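Local coordinates for oligopeptide-binding protein AppA (Bacillus subtilis, PDB 1XOC) that binds oligopeptides as the solute-binding component of an ABC-type oligopeptide permease, a transport system that can replace the Opp system in sporulation and genetic competence, at residues E229-L232 with D236-F239; T245-A250 with L256-D261; E312-W317 with L486-N491. All coordinates share one frame; numbering follows the deposited sequence.

Contact 1 of 3, residues E229-L232 with D236-F239; sequences EAQL and DINF
Ile-237 tucks back under Leu-232 where the chain leaves helix 225-234 and turns off to one side, in the helix-to-strand link of this solute-binding fold. The turn is closed by a backbone bond: Asp-236 N, five residues on, donates to Gln-231 O over 2.9 Å, somewhat bent. Ile-237 N points at the same oxygen more directly, but at 3.5 Å from Gln-231 O that second bond is weak.

From CB the isoleucine side chain forks. CG1 sits between its own backbone N and carbonyl carbon (chi1 64°), and this puts it against the helix backbone, 3.6 Å from Leu-232 N and almost as near to Leu-232 CA. The same methylene meets Leu-232 CD1 at 4.0 Å, the two side chains crossing at about a right angle. CD1 carries the extended chain on, still 4.1 Å from Leu-232 N. The other branch, CG2, lies on the side of the extended Gln-231 chain, whose CB rests 4.0 Å from Asp-236 CB and close to Ile-237 CG1. Beyond the helix, Ile-237 also packs on Val-25 of strand 23-28, whose backbone pairs with Asn-238. With an alanine here CG1, CG2 and CD1 are gone, and Leu-232 CD1 and the helix backbone would probably be left facing a gap. Leu-232 CD1 also comes close to the start of Phe-239.

A water sits between the two backbones, donating to Leu-232 O at 2.9 Å and to Ile-237 O at 2.7 Å.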
ATOM      1  N   GLU A 229      17.251  13.071   4.938  1.00 30.48           N
ATOM      2  CA  GLU A 229      17.079  14.384   5.586  1.00 31.23           C
ATOM      3  C   GLU A 229      18.286  15.293   5.365  1.00 31.00           C
ATOM      4  O   GLU A 229      18.133  16.478   5.038  1.00 30.44           O
ATOM      5  CB  GLU A 229      16.778  14.216   7.071  1.00 32.86           C
ATOM      6  CG  GLU A 229      15.399  13.685   7.285  1.00 37.12           C
ATOM      7  CD  GLU A 229      14.349  14.570   6.647  1.00 47.59           C
ATOM      8  OE1 GLU A 229      14.637  15.772   6.388  1.00 55.65           O
ATOM      9  OE2 GLU A 229      13.226  14.079   6.396  1.00 53.92           O
ATOM     10  N   ALA A 230      19.479  14.738   5.507  1.00 30.30           N
ATOM     11  CA  ALA A 230      20.701  15.480   5.183  1.00 30.07           C
ATOM     12  C   ALA A 230      20.753  15.943   3.722  1.00 29.83           C
ATOM     13  O   ALA A 230      21.212  17.052   3.445  1.00 29.55           O
ATOM     14  CB  ALA A 230      21.916  14.643   5.489  1.00 29.94           C
ATOM     15  N   GLN A 231      20.312  15.101   2.786  1.00 28.98           N
ATOM     16  CA  GLN A 231      20.291  15.494   1.370  1.00 29.29           C
ATOM     17  C   GLN A 231      19.292  16.595   1.098  1.00 29.51           C
ATOM     18  O   GLN A 231      19.536  17.458   0.268  1.00 29.98           O
ATOM     19  CB  GLN A 231      20.004  14.314   0.472  1.00 28.90           C
ATOM     20  CG  GLN A 231      21.165  13.339   0.452  1.00 28.61           C
ATOM     21  CD  GLN A 231      21.079  12.322  -0.641  1.00 30.53           C
ATOM     22  OE1 GLN A 231      21.608  11.208  -0.502  1.00 35.12           O
ATOM     23  NE2 GLN A 231      20.414  12.662  -1.721  1.00 29.25           N
ATOM     24  N   LEU A 232      18.152  16.533   1.782  1.00 29.94           N
ATOM     25  CA  LEU A 232      17.142  17.576   1.717  1.00 30.46           C
ATOM     26  C   LEU A 232      17.698  18.932   2.163  1.00 30.92           C
ATOM     27  O   LEU A 232      17.499  19.953   1.494  1.00 30.64           O
ATOM     28  CB  LEU A 232      15.964  17.171   2.607  1.00 30.04           C
ATOM     29  CG  LEU A 232      14.721  18.022   2.441  1.00 30.28           C
ATOM     30  CD1 LEU A 232      14.090  17.927   1.089  1.00 30.87           C
ATOM     31  CD2 LEU A 232      13.703  17.608   3.525  1.00 31.24           C
ATOM     32  N   ASP A 236      20.160  18.309  -2.438  1.00 32.64           N
ATOM     33  CA  ASP A 236      20.370  17.171  -3.323  1.00 32.75           C
ATOM     34  C   ASP A 236      19.057  16.430  -3.640  1.00 31.99           C
ATOM     35  O   ASP A 236      18.955  15.764  -4.660  1.00 31.94           O
ATOM     36  CB  ASP A 236      21.413  16.231  -2.716  1.00 33.46           C
ATOM     37  CG  ASP A 236      22.784  16.873  -2.645  1.00 36.99           C
ATOM     38  OD1 ASP A 236      23.193  17.429  -3.679  1.00 38.79           O
ATOM     39  OD2 ASP A 236      23.419  16.858  -1.560  1.00 41.61           O
ATOM     40  N   ILE A 237      18.080  16.526  -2.732  1.00 30.41           N
ATOM     41  CA  ILE A 237      16.695  16.203  -3.037  1.00 29.97           C
ATOM     42  C   ILE A 237      15.876  17.419  -2.636  1.00 29.23           C
ATOM     43  O   ILE A 237      16.319  18.242  -1.821  1.00 28.12           O
ATOM     44  CB  ILE A 237      16.179  14.924  -2.311  1.00 30.55           C
ATOM     45  CG1 ILE A 237      16.154  15.068  -0.792  1.00 29.12           C
ATOM     46  CG2 ILE A 237      17.039  13.715  -2.707  1.00 28.95           C
ATOM     47  CD1 ILE A 237      15.546  13.874  -0.050  1.00 30.74           C
ATOM     48  N   ASN A 238      14.676  17.523  -3.206  1.00 28.90           N
ATOM     49  CA  ASN A 238      13.817  18.655  -2.909  1.00 29.35           C
ATOM     50  C   ASN A 238      12.379  18.288  -2.618  1.00 29.46           C
ATOM     51  O   ASN A 238      11.529  19.192  -2.502  1.00 28.92           O
ATOM     52  CB  ASN A 238      13.925  19.723  -4.009  1.00 30.22           C
ATOM     53  CG  ASN A 238      13.594  19.205  -5.382  1.00 30.52           C
ATOM     54  OD1 ASN A 238      12.908  18.225  -5.548  1.00 32.16           O
ATOM     55  ND2 ASN A 238      14.070  19.907  -6.398  1.00 34.99           N
ATOM     56  N   PHE A 239      12.089  16.995  -2.444  1.00 29.49           N
ATOM     57  CA  PHE A 239      10.750  16.538  -2.062  1.00 29.14           C
ATOM     58  C   PHE A 239      10.904  15.267  -1.232  1.00 29.92           C
ATOM     59  O   PHE A 239      11.578  14.322  -1.669  1.00 28.72           O
ATOM     60  CB  PHE A 239       9.901  16.292  -3.309  1.00 29.60           C
ATOM     61  CG  PHE A 239       8.429  16.089  -3.027  1.00 30.19           C
ATOM     62  CD1 PHE A 239       7.949  14.833  -2.625  1.00 31.20           C
ATOM     63  CD2 PHE A 239       7.522  17.145  -3.138  1.00 30.27           C
ATOM     64  CE1 PHE A 239       6.605  14.629  -2.376  1.00 31.38           C
ATOM     65  CE2 PHE A 239       6.151  16.970  -2.859  1.00 30.18           C
ATOM     66  CZ  PHE A 239       5.690  15.714  -2.454  1.00 29.99           C
TER
HETATM   67  O   HOH W   1      16.034  20.777  -0.869  1.00 28.58           O

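Contact 2 of 3, residues T245-A250 with L256-D261; sequences TDYKTA and LKIVTD
Tyr-247 lays its ring against Ile-258, the two side chains running past each other in opposite directions, one from the short helix 247-250 and the other from strand 256-262. Through this pair a short helix of the solute-binding fold packs on one face of a strand of the mixed sheet. The tyrosine leaves its backbone with CG on the far side from N (chi1 -172°), which carries the ring across the gap to the strand. Ile-258 then uses both branches: its CG2 touches Tyr-247 CE2 at 3.7 Å, while CD1 lies over one face of the ring, 4.1 Å above the plane and shifted toward the rim. Ile-258 CD1 also lies 4.2 Å from Ala-250 CB, so one methyl fills the angle between the ring and the next turn of helix.

Thr-260 approaches quite differently. Its OG1 stands at the ring edge, near the plane, 3.7 Å from Tyr-247 CE2, and is not bonded to the phenol directly. A water in the ring plane bridges instead: it lies 2.8 Å from Tyr-247 OH and 3.0 Å from Thr-260 OG1, and it donates to Ile-258 O at 2.9 Å. Three groups thus hold one water, tying the phenol oxygen to the strand.

At the start of the helix Ala-250 N bonds to O of Asp-246, the N-cap residue, whose carboxylate makes a salt bridge to Lys-371. On the strand, Ile-258 and Thr-260 both also pack on His-492, a zinc ligand together with Asp-304, in the antiparallel neighbour 483-496, while Ala-250 rests on Glu-229 of helix 225-234.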
ATOM      1  N   THR A 245      10.060  13.121  13.957  1.00 33.29           N
ATOM      2  CA  THR A 245      11.123  13.477  14.869  1.00 33.87           C
ATOM      3  C   THR A 245      12.077  14.517  14.277  1.00 33.40           C
ATOM      4  O   THR A 245      12.741  15.228  15.021  1.00 33.93           O
ATOM      5  CB  THR A 245      11.923  12.225  15.330  1.00 34.22           C
ATOM      6  OG1 THR A 245      12.384  11.502  14.195  1.00 36.02           O
ATOM      7  CG2 THR A 245      11.047  11.292  16.147  1.00 35.72           C
ATOM      8  N   ASP A 246      12.115  14.622  12.946  1.00 33.00           N
ATOM      9  CA  ASP A 246      12.970  15.593  12.264  1.00 33.23           C
ATOM     10  C   ASP A 246      12.231  16.864  11.805  1.00 32.72           C
ATOM     11  O   ASP A 246      12.816  17.685  11.098  1.00 32.59           O
ATOM     12  CB  ASP A 246      13.628  14.934  11.050  1.00 33.67           C
ATOM     13  CG  ASP A 246      14.580  13.821  11.436  1.00 36.65           C
ATOM     14  OD1 ASP A 246      14.471  12.724  10.866  1.00 40.20           O
ATOM     15  OD2 ASP A 246      15.437  14.050  12.309  1.00 42.03           O
ATOM     16  N   TYR A 247      10.961  17.023  12.186  1.00 31.79           N
ATOM     17  CA  TYR A 247      10.170  18.163  11.725  1.00 31.99           C
ATOM     18  C   TYR A 247      10.816  19.513  12.075  1.00 31.90           C
ATOM     19  O   TYR A 247      10.952  20.382  11.213  1.00 30.21           O
ATOM     20  CB  TYR A 247       8.759  18.125  12.317  1.00 31.89           C
ATOM     21  CG  TYR A 247       7.872  19.174  11.702  1.00 30.68           C
ATOM     22  CD1 TYR A 247       7.938  20.501  12.123  1.00 29.00           C
ATOM     23  CD2 TYR A 247       6.989  18.850  10.708  1.00 31.60           C
ATOM     24  CE1 TYR A 247       7.134  21.478  11.541  1.00 29.79           C
ATOM     25  CE2 TYR A 247       6.181  19.810  10.118  1.00 31.75           C
ATOM     26  CZ  TYR A 247       6.249  21.125  10.558  1.00 30.50           C
ATOM     27  OH  TYR A 247       5.467  22.082   9.980  1.00 30.69           O
ATOM     28  N   LYS A 248      11.182  19.693  13.336  1.00 31.68           N
ATOM     29  CA  LYS A 248      11.697  20.981  13.782  1.00 33.45           C
ATOM     30  C   LYS A 248      13.047  21.294  13.153  1.00 33.27           C
ATOM     31  O   LYS A 248      13.378  22.457  12.948  1.00 34.18           O
ATOM     32  CB  LYS A 248      11.739  21.065  15.292  1.00 34.02           C
ATOM     33  CG  LYS A 248      10.342  21.161  15.863  1.00 36.25           C
ATOM     34  CD  LYS A 248      10.325  21.783  17.219  1.00 37.34           C
ATOM     35  CE  LYS A 248      10.871  20.860  18.300  1.00 40.32           C
ATOM     36  NZ  LYS A 248      10.859  21.557  19.620  1.00 41.37           N
ATOM     37  N   THR A 249      13.805  20.257  12.830  1.00 33.26           N
ATOM     38  CA  THR A 249      15.041  20.421  12.080  1.00 33.39           C
ATOM     39  C   THR A 249      14.738  20.892  10.648  1.00 32.45           C
ATOM     40  O   THR A 249      15.253  21.928  10.185  1.00 32.52           O
ATOM     41  CB  THR A 249      15.840  19.095  12.076  1.00 33.38           C
ATOM     42  OG1 THR A 249      16.161  18.750  13.424  1.00 36.25           O
ATOM     43  CG2 THR A 249      17.141  19.236  11.293  1.00 34.44           C
ATOM     44  N   ALA A 250      13.881  20.148   9.962  1.00 31.93           N
ATOM     45  CA  ALA A 250      13.633  20.381   8.544  1.00 31.86           C
ATOM     46  C   ALA A 250      12.886  21.674   8.258  1.00 32.20           C
ATOM     47  O   ALA A 250      13.067  22.271   7.200  1.00 31.84           O
ATOM     48  CB  ALA A 250      12.908  19.203   7.932  1.00 31.76           C
ATOM     49  N   LEU A 256      12.294  25.639   1.425  1.00 34.13           N
ATOM     50  CA  LEU A 256      11.307  24.543   1.577  1.00 33.33           C
ATOM     51  C   LEU A 256      10.117  24.916   2.444  1.00 31.67           C
ATOM     52  O   LEU A 256      10.210  25.772   3.305  1.00 32.86           O
ATOM     53  CB  LEU A 256      11.962  23.276   2.163  1.00 33.91           C
ATOM     54  CG  LEU A 256      13.042  22.580   1.308  1.00 36.22           C
ATOM     55  CD1 LEU A 256      13.854  21.570   2.139  1.00 37.31           C
ATOM     56  CD2 LEU A 256      12.469  21.901   0.089  1.00 37.59           C
ATOM     57  N   LYS A 257       8.992  24.243   2.199  1.00 30.13           N
ATOM     58  CA  LYS A 257       7.805  24.307   3.029  1.00 29.31           C
ATOM     59  C   LYS A 257       7.332  22.872   3.282  1.00 28.36           C
ATOM     60  O   LYS A 257       7.664  21.980   2.524  1.00 27.83           O
ATOM     61  CB  LYS A 257       6.707  25.124   2.364  1.00 29.63           C
ATOM     62  CG  LYS A 257       6.238  24.653   0.986  1.00 29.30           C
ATOM     63  CD  LYS A 257       5.245  25.675   0.348  1.00 30.00           C
ATOM     64  CE  LYS A 257       4.835  25.325  -1.081  1.00 30.18           C
ATOM     65  NZ  LYS A 257       4.407  26.507  -1.896  1.00 31.65           N
ATOM     66  N   ILE A 258       6.570  22.664   4.354  1.00 28.45           N
ATOM     67  CA  ILE A 258       6.145  21.316   4.746  1.00 28.08           C
ATOM     68  C   ILE A 258       4.654  21.288   4.885  1.00 27.35           C
ATOM     69  O   ILE A 258       4.114  22.105   5.611  1.00 27.51           O
ATOM     70  CB  ILE A 258       6.803  20.881   6.067  1.00 28.46           C
ATOM     71  CG1 ILE A 258       8.323  20.994   5.962  1.00 29.50           C
ATOM     72  CG2 ILE A 258       6.421  19.447   6.420  1.00 28.53           C
ATOM     73  CD1 ILE A 258       9.032  20.643   7.239  1.00 29.54           C
ATOM     74  N   VAL A 259       4.025  20.345   4.189  1.00 26.91           N
ATOM     75  CA  VAL A 259       2.574  20.147   4.275  1.00 27.35           C
ATOM     76  C   VAL A 259       2.327  18.857   5.062  1.00 28.67           C
ATOM     77  O   VAL A 259       2.820  17.813   4.664  1.00 28.50           O
ATOM     78  CB  VAL A 259       1.904  20.063   2.873  1.00 28.68           C
ATOM     79  CG1 VAL A 259       0.400  19.796   3.012  1.00 29.01           C
ATOM     80  CG2 VAL A 259       2.119  21.382   2.112  1.00 29.50           C
ATOM     81  N   THR A 260       1.497  18.938   6.099  1.00 27.67           N
ATOM     82  CA  THR A 260       1.288  17.844   7.053  1.00 28.39           C
ATOM     83  C   THR A 260      -0.206  17.469   7.162  1.00 28.11           C
ATOM     84  O   THR A 260      -1.062  18.361   7.297  1.00 27.38           O
ATOM     85  CB  THR A 260       1.770  18.251   8.458  1.00 29.78           C
ATOM     86  OG1 THR A 260       3.182  18.547   8.424  1.00 32.66           O
ATOM     87  CG2 THR A 260       1.512  17.151   9.441  1.00 30.65           C
ATOM     88  N   ASP A 261      -0.492  16.167   7.110  1.00 27.85           N
ATOM     89  CA  ASP A 261      -1.835  15.639   7.375  1.00 28.21           C
ATOM     90  C   ASP A 261      -1.791  14.138   7.578  1.00 27.75           C
ATOM     91  O   ASP A 261      -0.730  13.498   7.419  1.00 26.07           O
ATOM     92  CB  ASP A 261      -2.787  15.998   6.217  1.00 27.91           C
ATOM     93  CG  ASP A 261      -4.192  16.350   6.671  1.00 31.78           C
ATOM     94  OD1 ASP A 261      -4.697  15.760   7.657  1.00 30.14           O
ATOM     95  OD2 ASP A 261      -4.767  17.282   6.054  1.00 38.73           O
TER
HETATM   96  O   HOH W   2       3.274  21.546   8.302  1.00 25.37           O

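Contact 3 of 3, residues E312-W317 with L486-N491; sequences ESPLSW and LYYPNN
Pro-314 meets the face of Tyr-488 with its CD-CG side, the proline ring tilted away: CD is 3.6 Å from the centroid of the Tyr-488 ring and only 5° off the normal, a CH-pi contact centred on the face. CG lies beside it, 3.8 Å from Tyr-488 CD2. The tyrosine is further crowded by the backbone of Glu-312, whose O comes obliquely to within 3.2 Å of Tyr-488 CE1. The phenol oxygen bonds to the carbonyl of Ile-310, which fixes the far end of the ring.

The loop is braced from within. Ser-313 OG accepts from Leu-315 N at 3.2 Å, an ST turn set inside a type I turn from Ser-313 to Ser-316, and Glu-312 OE1, met on its anti side, takes Ser-313 N. The strand has its own irregularity: Leu-486 and Tyr-487 both face Val-267, forming a classic beta bulge, and Tyr-487 packs on the backbone of the bound peptide.

Away from the ring the segments diverge. Pro-314 is partly open to solvent at the border of the contact, although it and Tyr-488 both pack on Leu-262 of strand 256-262.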
ATOM      1  N   GLU A 312      -8.553   0.092   9.750  1.00 31.85           N
ATOM      2  CA  GLU A 312      -9.062   1.062   8.774  1.00 31.21           C
ATOM      3  C   GLU A 312      -8.598   2.441   9.201  1.00 30.25           C
ATOM      4  O   GLU A 312      -8.354   2.688  10.372  1.00 30.52           O
ATOM      5  CB  GLU A 312     -10.585   1.013   8.707  1.00 31.68           C
ATOM      6  CG  GLU A 312     -11.210   1.907   7.594  1.00 32.36           C
ATOM      7  CD  GLU A 312     -10.576   1.687   6.204  1.00 36.42           C
ATOM      8  OE1 GLU A 312      -9.700   2.492   5.805  1.00 36.08           O
ATOM      9  OE2 GLU A 312     -10.968   0.704   5.524  1.00 40.75           O
ATOM     10  N   SER A 313      -8.442   3.331   8.237  1.00 29.90           N
ATOM     11  CA  SER A 313      -7.983   4.679   8.523  1.00 29.22           C
ATOM     12  C   SER A 313      -9.152   5.541   8.993  1.00 28.47           C
ATOM     13  O   SER A 313     -10.263   5.451   8.440  1.00 27.85           O
ATOM     14  CB  SER A 313      -7.455   5.302   7.246  1.00 29.98           C
ATOM     15  OG  SER A 313      -7.090   6.625   7.466  1.00 28.73           O
ATOM     16  N   PRO A 314      -8.914   6.413   9.997  1.00 27.94           N
ATOM     17  CA  PRO A 314      -9.917   7.436  10.363  1.00 27.75           C
ATOM     18  C   PRO A 314     -10.400   8.313   9.213  1.00 28.34           C
ATOM     19  O   PRO A 314     -11.455   8.925   9.347  1.00 26.37           O
ATOM     20  CB  PRO A 314      -9.198   8.269  11.422  1.00 27.67           C
ATOM     21  CG  PRO A 314      -8.185   7.312  12.004  1.00 28.83           C
ATOM     22  CD  PRO A 314      -7.763   6.456  10.893  1.00 28.26           C
ATOM     23  N   LEU A 315      -9.682   8.359   8.099  1.00 28.35           N
ATOM     24  CA  LEU A 315     -10.107   9.111   6.928  1.00 28.74           C
ATOM     25  C   LEU A 315     -11.277   8.447   6.196  1.00 28.91           C
ATOM     26  O   LEU A 315     -11.958   9.085   5.395  1.00 30.77           O
ATOM     27  CB  LEU A 315      -8.936   9.326   5.941  1.00 29.08           C
ATOM     28  CG  LEU A 315      -7.795  10.224   6.433  1.00 30.29           C
ATOM     29  CD1 LEU A 315      -6.698  10.259   5.417  1.00 30.36           C
ATOM     30  CD2 LEU A 315      -8.321  11.618   6.685  1.00 29.01           C
ATOM     31  N   SER A 316     -11.475   7.157   6.428  1.00 28.37           N
ATOM     32  CA  SER A 316     -12.439   6.401   5.667  1.00 28.95           C
ATOM     33  C   SER A 316     -13.855   6.708   6.127  1.00 28.69           C
ATOM     34  O   SER A 316     -14.143   6.766   7.336  1.00 28.63           O
ATOM     35  CB  SER A 316     -12.208   4.916   5.836  1.00 30.04           C
ATOM     36  OG  SER A 316     -13.236   4.206   5.169  1.00 29.76           O
ATOM     37  N   TRP A 317     -14.770   6.808   5.167  1.00 29.48           N
ATOM     38  CA  TRP A 317     -16.186   6.926   5.496  1.00 29.01           C
ATOM     39  C   TRP A 317     -16.685   5.686   6.230  1.00 29.11           C
ATOM     40  O   TRP A 317     -17.736   5.725   6.862  1.00 28.45           O
ATOM     41  CB  TRP A 317     -17.052   7.175   4.251  1.00 28.81           C
ATOM     42  CG  TRP A 317     -16.930   6.158   3.162  1.00 28.34           C
ATOM     43  CD1 TRP A 317     -16.147   6.258   2.060  1.00 29.78           C
ATOM     44  CD2 TRP A 317     -17.624   4.904   3.041  1.00 28.14           C
ATOM     45  NE1 TRP A 317     -16.276   5.152   1.282  1.00 31.68           N
ATOM     46  CE2 TRP A 317     -17.205   4.316   1.837  1.00 29.47           C
ATOM     47  CE3 TRP A 317     -18.569   4.242   3.808  1.00 29.23           C
ATOM     48  CZ2 TRP A 317     -17.674   3.073   1.400  1.00 29.31           C
ATOM     49  CZ3 TRP A 317     -19.065   3.014   3.363  1.00 30.14           C
ATOM     50  CH2 TRP A 317     -18.614   2.445   2.171  1.00 30.91           C
ATOM     51  N   LEU A 486      -0.492  -0.800  15.375  1.00 29.40           N
ATOM     52  CA  LEU A 486       0.414   0.104  16.080  1.00 29.19           C
ATOM     53  C   LEU A 486      -0.057   1.555  16.051  1.00 29.50           C
ATOM     54  O   LEU A 486      -0.362   2.110  17.095  1.00 30.47           O
ATOM     55  CB  LEU A 486       1.867  -0.052  15.579  1.00 29.54           C
ATOM     56  CG  LEU A 486       2.605  -1.384  15.877  1.00 30.95           C
ATOM     57  CD1 LEU A 486       3.955  -1.351  15.171  1.00 32.35           C
ATOM     58  CD2 LEU A 486       2.739  -1.679  17.362  1.00 30.75           C
ATOM     59  N   TYR A 487      -0.109   2.182  14.881  1.00 30.12           N
ATOM     60  CA  TYR A 487      -0.542   3.569  14.800  1.00 29.67           C
ATOM     61  C   TYR A 487      -1.023   3.996  13.417  1.00 28.63           C
ATOM     62  O   TYR A 487      -0.754   3.344  12.427  1.00 27.80           O
ATOM     63  CB  TYR A 487       0.541   4.529  15.280  1.00 31.14           C
ATOM     64  CG  TYR A 487       1.851   4.356  14.568  1.00 33.30           C
ATOM     65  CD1 TYR A 487       2.743   3.405  14.986  1.00 36.31           C
ATOM     66  CD2 TYR A 487       2.194   5.141  13.483  1.00 36.54           C
ATOM     67  CE1 TYR A 487       3.919   3.217  14.356  1.00 36.79           C
ATOM     68  CE2 TYR A 487       3.404   4.957  12.838  1.00 35.76           C
ATOM     69  CZ  TYR A 487       4.256   3.986  13.291  1.00 35.09           C
ATOM     70  OH  TYR A 487       5.470   3.757  12.694  1.00 39.96           O
ATOM     71  N   TYR A 488      -1.735   5.115  13.386  1.00 28.52           N
ATOM     72  CA  TYR A 488      -2.078   5.803  12.136  1.00 28.03           C
ATOM     73  C   TYR A 488      -1.088   6.935  11.899  1.00 28.16           C
ATOM     74  O   TYR A 488      -1.049   7.892  12.675  1.00 29.18           O
ATOM     75  CB  TYR A 488      -3.493   6.384  12.236  1.00 27.82           C
ATOM     76  CG  TYR A 488      -4.534   5.349  12.573  1.00 27.06           C
ATOM     77  CD1 TYR A 488      -4.766   4.270  11.741  1.00 28.49           C
ATOM     78  CD2 TYR A 488      -5.332   5.482  13.705  1.00 26.00           C
ATOM     79  CE1 TYR A 488      -5.722   3.304  12.055  1.00 26.91           C
ATOM     80  CE2 TYR A 488      -6.300   4.532  14.025  1.00 27.58           C
ATOM     81  CZ  TYR A 488      -6.489   3.448  13.196  1.00 27.92           C
ATOM     82  OH  TYR A 488      -7.446   2.504  13.534  1.00 30.17           O
ATOM     83  N   PRO A 489      -0.236   6.812  10.876  1.00 29.89           N
ATOM     84  CA  PRO A 489       0.804   7.810  10.714  1.00 29.28           C
ATOM     85  C   PRO A 489       0.374   9.076  10.024  1.00 29.27           C
ATOM     86  O   PRO A 489      -0.597   9.066   9.252  1.00 29.13           O
ATOM     87  CB  PRO A 489       1.771   7.120   9.785  1.00 29.81           C
ATOM     88  CG  PRO A 489       0.962   6.218   8.995  1.00 31.25           C
ATOM     89  CD  PRO A 489      -0.113   5.740   9.876  1.00 29.96           C
ATOM     90  N   ASN A 490       1.123  10.152  10.258  1.00 28.46           N
ATOM     91  CA  ASN A 490       0.931  11.402   9.514  1.00 29.02           C
ATOM     92  C   ASN A 490       2.062  11.557   8.495  1.00 29.55           C
ATOM     93  O   ASN A 490       3.188  11.142   8.739  1.00 31.20           O
ATOM     94  CB  ASN A 490       0.978  12.586  10.466  1.00 27.92           C
ATOM     95  CG  ASN A 490      -0.129  12.531  11.497  1.00 29.76           C
ATOM     96  OD1 ASN A 490      -1.297  12.434  11.108  1.00 32.52           O
ATOM     97  ND2 ASN A 490       0.198  12.636  12.790  1.00 28.58           N
ATOM     98  N   ASN A 491       1.740  12.155   7.365  1.00 29.87           N
ATOM     99  CA  ASN A 491       2.741  12.552   6.394  1.00 28.87           C
ATOM    100  C   ASN A 491       3.188  13.989   6.663  1.00 28.69           C
ATOM    101  O   ASN A 491       2.362  14.862   7.001  1.00 28.52           O
ATOM    102  CB  ASN A 491       2.178  12.499   4.999  1.00 30.33           C
ATOM    103  CG  ASN A 491       1.946  11.111   4.499  1.00 31.53           C
ATOM    104  OD1 ASN A 491       2.724  10.209   4.771  1.00 36.34           O
ATOM    105  ND2 ASN A 491       0.871  10.927   3.745  1.00 32.11           N
TER

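Contact 3 is the buried one, its centre about 13 Å from the centre of the chain and beside the bound peptide; contacts 1 and 2 lie far out, partly buried. These two outer contacts touch, Leu-232 CG meeting Leu-256 CD1 at 3.7 Å, and so pack helix 225-234 against strand 256-262. Contacts 2 and 3 share a sheet instead: strands 256-262 and 483-496 are neighbours, and Asp-261 O lies 2.8 Å from Asn-491 N, a probable hydrogen bond. Contacts 1 and 3 do not meet. The chemistry shifts accordingly, from backbone bonds at a helix end, through a water-bridged aromatic-aliphatic pair, to a CH-pi contact of a proline over a tyrosine face.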